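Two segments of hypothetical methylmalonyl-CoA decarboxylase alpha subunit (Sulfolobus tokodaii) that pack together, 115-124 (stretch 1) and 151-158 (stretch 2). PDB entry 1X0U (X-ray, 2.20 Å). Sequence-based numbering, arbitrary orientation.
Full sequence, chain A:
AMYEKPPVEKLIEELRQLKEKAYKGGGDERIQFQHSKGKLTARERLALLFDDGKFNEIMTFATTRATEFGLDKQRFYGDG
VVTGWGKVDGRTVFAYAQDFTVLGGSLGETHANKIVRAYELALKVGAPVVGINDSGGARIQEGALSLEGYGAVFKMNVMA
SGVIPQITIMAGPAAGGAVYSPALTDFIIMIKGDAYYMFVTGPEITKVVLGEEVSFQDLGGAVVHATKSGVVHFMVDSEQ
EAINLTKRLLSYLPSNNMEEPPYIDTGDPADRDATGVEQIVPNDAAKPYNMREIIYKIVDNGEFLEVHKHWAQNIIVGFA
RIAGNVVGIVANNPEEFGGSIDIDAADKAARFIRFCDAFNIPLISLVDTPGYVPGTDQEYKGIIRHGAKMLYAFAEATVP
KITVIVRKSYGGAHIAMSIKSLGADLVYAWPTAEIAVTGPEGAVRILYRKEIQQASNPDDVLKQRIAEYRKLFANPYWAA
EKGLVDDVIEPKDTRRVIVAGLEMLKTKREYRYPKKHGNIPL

Stretch 1, residues 115-124: IVRAYELALK
Stretch 2 (151-158) GAVFKMNV

The contact between the two helices is organised around one side chain, that of Met156, which inserts as a knob into a hole formed by Val116, Tyr119, Glu120 and Leu123 and gives up 122 Å² to the opposing helix, out of 397 Å² buried on both sides together. Both stretches, 115-124 and 151-158, are helical throughout, with phi near -65° and psi near -40°, and each belongs to a helix that extends beyond the segment at both ends. Regular i to i+4 hydrogen bonds hold them, from Tyr119 N to Ile115 O (3.0 Å) in the first and from Lys155 N to Gly151 O (2.9 Å) in the second. The helices run in nearly the same direction, their axes crossing at 18° with a closest approach of 9.2 Å. The register is set by Val116 opposite Val153, with CA atoms 5.3 Å apart, and Tyr119 opposite Met156, with CA atoms 6.3 Å apart.

Met156 points its CA-to-CB bond toward the first helix and adopts an m, m, m rotamer (-65°, -53°, -59°), a folded course that keeps the flexible thioether chain against its neighbours. Its CB lies 3.7 Å from Tyr119 CB, and its CG is 3.8 Å from Val116 CG1. At the tip, Met156 CE reaches Leu123 CD2 at 4.2 Å; Leu123 is in the t, p rotamer. Met156 CE also lies 3.7 Å from both Glu120 CG and the backbone atom Glu120 N, so the thioether methyl rests on the aliphatic part of that side chain and on the backbone. The Glu120 carboxylate instead makes a long charge pairing within its own helix, Glu120 OE1 to Arg117 NE at 3.9 Å, with the oxygen well out of the guanidinium plane.

Towards the N-terminal end of the contact the side chains are smaller, and the backbones come close. Val116, in the t rotamer (167°), places CG2 3.7 Å from Ala152 CB and equally far from the backbone atom Val153 N, while Val116 CG2 and Val153 CB are 4.4 Å apart. The CA-to-CB bond of Ala152 points toward the first helix, and the valine methyl rests against both its CB and the adjoining backbone.

Polar atoms meet at the end of the tyrosine. Tyr119, with chi1 at -92° and chi2 at 100°, directs its hydroxyl to Asn157, whose CA-to-CB bond points sideways but whose end comes nearer (chi1 -68°, chi2 135°). Tyr119 OH and Asn157 ND2 are 2.9 Å apart; both Tyr119 OH and Asn157 OD1 have hydrogen-bond partners elsewhere in the structure. The remaining cross-helix contacts join side-chain carbons or set a methyl group against a backbone nitrogen, and rest on close packing.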

# COMPACT_ATOMS: atom_id res chain seq x y z
N ILE A 115 -30.37 6.16 -12.65
CA ILE A 115 -30.01 6.53 -11.29
C ILE A 115 -28.65 5.91 -10.95
O ILE A 115 -27.77 6.58 -10.41
CB ILE A 115 -31.08 6.05 -10.28
CG1 ILE A 115 -32.39 6.80 -10.53
CG2 ILE A 115 -30.61 6.29 -8.85
CD1 ILE A 115 -33.48 6.49 -9.50
N VAL A 116 -28.48 4.63 -11.29
CA VAL A 116 -27.24 3.90 -11.04
C VAL A 116 -26.07 4.61 -11.71
O VAL A 116 -25.00 4.76 -11.12
CB VAL A 116 -27.34 2.43 -11.59
CG1 VAL A 116 -25.96 1.77 -11.62
CG2 VAL A 116 -28.28 1.61 -10.72
N ARG A 117 -26.29 5.05 -12.95
CA ARG A 117 -25.26 5.74 -13.72
C ARG A 117 -24.85 7.05 -13.05
O ARG A 117 -23.69 7.44 -13.09
CB ARG A 117 -25.75 5.98 -15.15
CG ARG A 117 -25.02 7.06 -15.94
CD ARG A 117 -23.54 6.81 -16.11
NE ARG A 117 -23.25 5.65 -16.94
CZ ARG A 117 -22.04 5.38 -17.44
NH1 ARG A 117 -21.03 6.20 -17.19
NH2 ARG A 117 -21.85 4.29 -18.19
N ALA A 118 -25.82 7.73 -12.43
CA ALA A 118 -25.54 8.98 -11.74
C ALA A 118 -24.65 8.67 -10.55
O ALA A 118 -23.65 9.34 -10.32
CB ALA A 118 -26.84 9.63 -11.26
N TYR A 119 -25.01 7.64 -9.79
CA TYR A 119 -24.23 7.23 -8.64
C TYR A 119 -22.82 6.79 -9.03
O TYR A 119 -21.88 7.02 -8.28
CB TYR A 119 -24.90 6.08 -7.89
CG TYR A 119 -25.83 6.51 -6.78
CD1 TYR A 119 -27.20 6.56 -6.98
CD2 TYR A 119 -25.32 6.87 -5.53
CE1 TYR A 119 -28.06 6.95 -5.95
CE2 TYR A 119 -26.17 7.25 -4.49
CZ TYR A 119 -27.54 7.29 -4.71
OH TYR A 119 -28.41 7.64 -3.70
N GLU A 120 -22.68 6.14 -10.19
CA GLU A 120 -21.36 5.69 -10.63
C GLU A 120 -20.48 6.89 -10.94
O GLU A 120 -19.29 6.88 -10.69
CB GLU A 120 -21.45 4.81 -11.89
CG GLU A 120 -22.17 3.47 -11.74
CD GLU A 120 -22.15 2.66 -13.03
OE1 GLU A 120 -22.13 3.28 -14.12
OE2 GLU A 120 -22.14 1.41 -12.97
N LEU A 121 -21.08 7.92 -11.53
CA LEU A 121 -20.31 9.11 -11.86
C LEU A 121 -19.94 9.87 -10.58
O LEU A 121 -18.79 10.28 -10.40
CB LEU A 121 -21.10 10.01 -12.80
CG LEU A 121 -21.16 9.56 -14.26
CD1 LEU A 121 -22.13 10.43 -15.06
CD2 LEU A 121 -19.76 9.63 -14.86
N ALA A 122 -20.91 10.04 -9.69
CA ALA A 122 -20.67 10.76 -8.45
C ALA A 122 -19.60 10.04 -7.63
O ALA A 122 -18.83 10.67 -6.91
CB ALA A 122 -21.97 10.89 -7.65
N LEU A 123 -19.56 8.72 -7.75
CA LEU A 123 -18.58 7.94 -7.02
C LEU A 123 -17.20 8.09 -7.65
O LEU A 123 -16.18 8.13 -6.95
CB LEU A 123 -18.99 6.47 -6.99
CG LEU A 123 -18.43 5.65 -5.83
CD1 LEU A 123 -18.80 6.31 -4.49
CD2 LEU A 123 -18.98 4.23 -5.90
N LYS A 124 -17.15 8.18 -8.98
CA LYS A 124 -15.88 8.34 -9.68
C LYS A 124 -15.22 9.70 -9.44
O LYS A 124 -14.00 9.78 -9.30
CB LYS A 124 -16.04 8.15 -11.19
CG LYS A 124 -16.29 6.73 -11.66
CD LYS A 124 -16.10 6.64 -13.18
CE LYS A 124 -16.59 5.31 -13.73
NZ LYS A 124 -16.01 4.19 -12.95
N GLY A 151 -32.33 -3.48 -6.87
CA GLY A 151 -31.12 -4.09 -6.37
C GLY A 151 -29.89 -3.33 -6.82
O GLY A 151 -29.01 -3.04 -6.00
N ALA A 152 -29.83 -2.99 -8.10
CA ALA A 152 -28.68 -2.27 -8.64
C ALA A 152 -28.47 -0.93 -7.94
O ALA A 152 -27.34 -0.57 -7.62
CB ALA A 152 -28.85 -2.05 -10.14
N VAL A 153 -29.55 -0.18 -7.71
CA VAL A 153 -29.39 1.11 -7.04
C VAL A 153 -28.95 0.92 -5.59
O VAL A 153 -28.08 1.64 -5.12
CB VAL A 153 -30.69 1.97 -7.10
CG1 VAL A 153 -31.90 1.08 -7.20
CG2 VAL A 153 -30.80 2.86 -5.87
N PHE A 154 -29.55 -0.04 -4.89
CA PHE A 154 -29.18 -0.32 -3.50
C PHE A 154 -27.69 -0.63 -3.44
O PHE A 154 -26.99 -0.27 -2.49
CB PHE A 154 -29.93 -1.53 -2.94
CG PHE A 154 -31.43 -1.37 -2.91
CD1 PHE A 154 -32.02 -0.11 -3.03
CD2 PHE A 154 -32.24 -2.48 -2.77
CE1 PHE A 154 -33.40 0.03 -3.02
CE2 PHE A 154 -33.62 -2.36 -2.76
CZ PHE A 154 -34.21 -1.10 -2.88
N LYS A 155 -27.21 -1.32 -4.47
CA LYS A 155 -25.81 -1.69 -4.54
C LYS A 155 -24.96 -0.42 -4.52
O LYS A 155 -23.98 -0.32 -3.80
CB LYS A 155 -25.55 -2.48 -5.83
CG LYS A 155 -24.70 -3.72 -5.65
CD LYS A 155 -23.27 -3.37 -5.35
CE LYS A 155 -22.38 -4.60 -5.44
NZ LYS A 155 -20.95 -4.26 -5.20
N MET A 156 -25.37 0.57 -5.32
CA MET A 156 -24.63 1.82 -5.39
C MET A 156 -24.70 2.59 -4.06
O MET A 156 -23.75 3.27 -3.68
CB MET A 156 -25.17 2.68 -6.54
CG MET A 156 -24.94 2.06 -7.92
SD MET A 156 -23.20 1.60 -8.24
CE MET A 156 -22.40 3.18 -8.05
N ASN A 157 -25.81 2.47 -3.34
CA ASN A 157 -25.95 3.15 -2.06
C ASN A 157 -24.94 2.61 -1.04
O ASN A 157 -24.33 3.37 -0.30
CB ASN A 157 -27.37 2.99 -1.53
CG ASN A 157 -28.39 3.73 -2.36
OD1 ASN A 157 -29.46 3.19 -2.69
ND2 ASN A 157 -28.08 4.98 -2.70
N VAL A 158 -24.76 1.30 -1.03
CA VAL A 158 -23.83 0.65 -0.11
C VAL A 158 -22.38 0.95 -0.47
O VAL A 158 -21.57 1.28 0.40
CB VAL A 158 -24.06 -0.88 -0.10
CG1 VAL A 158 -22.98 -1.58 0.70
CG2 VAL A 158 -25.43 -1.17 0.50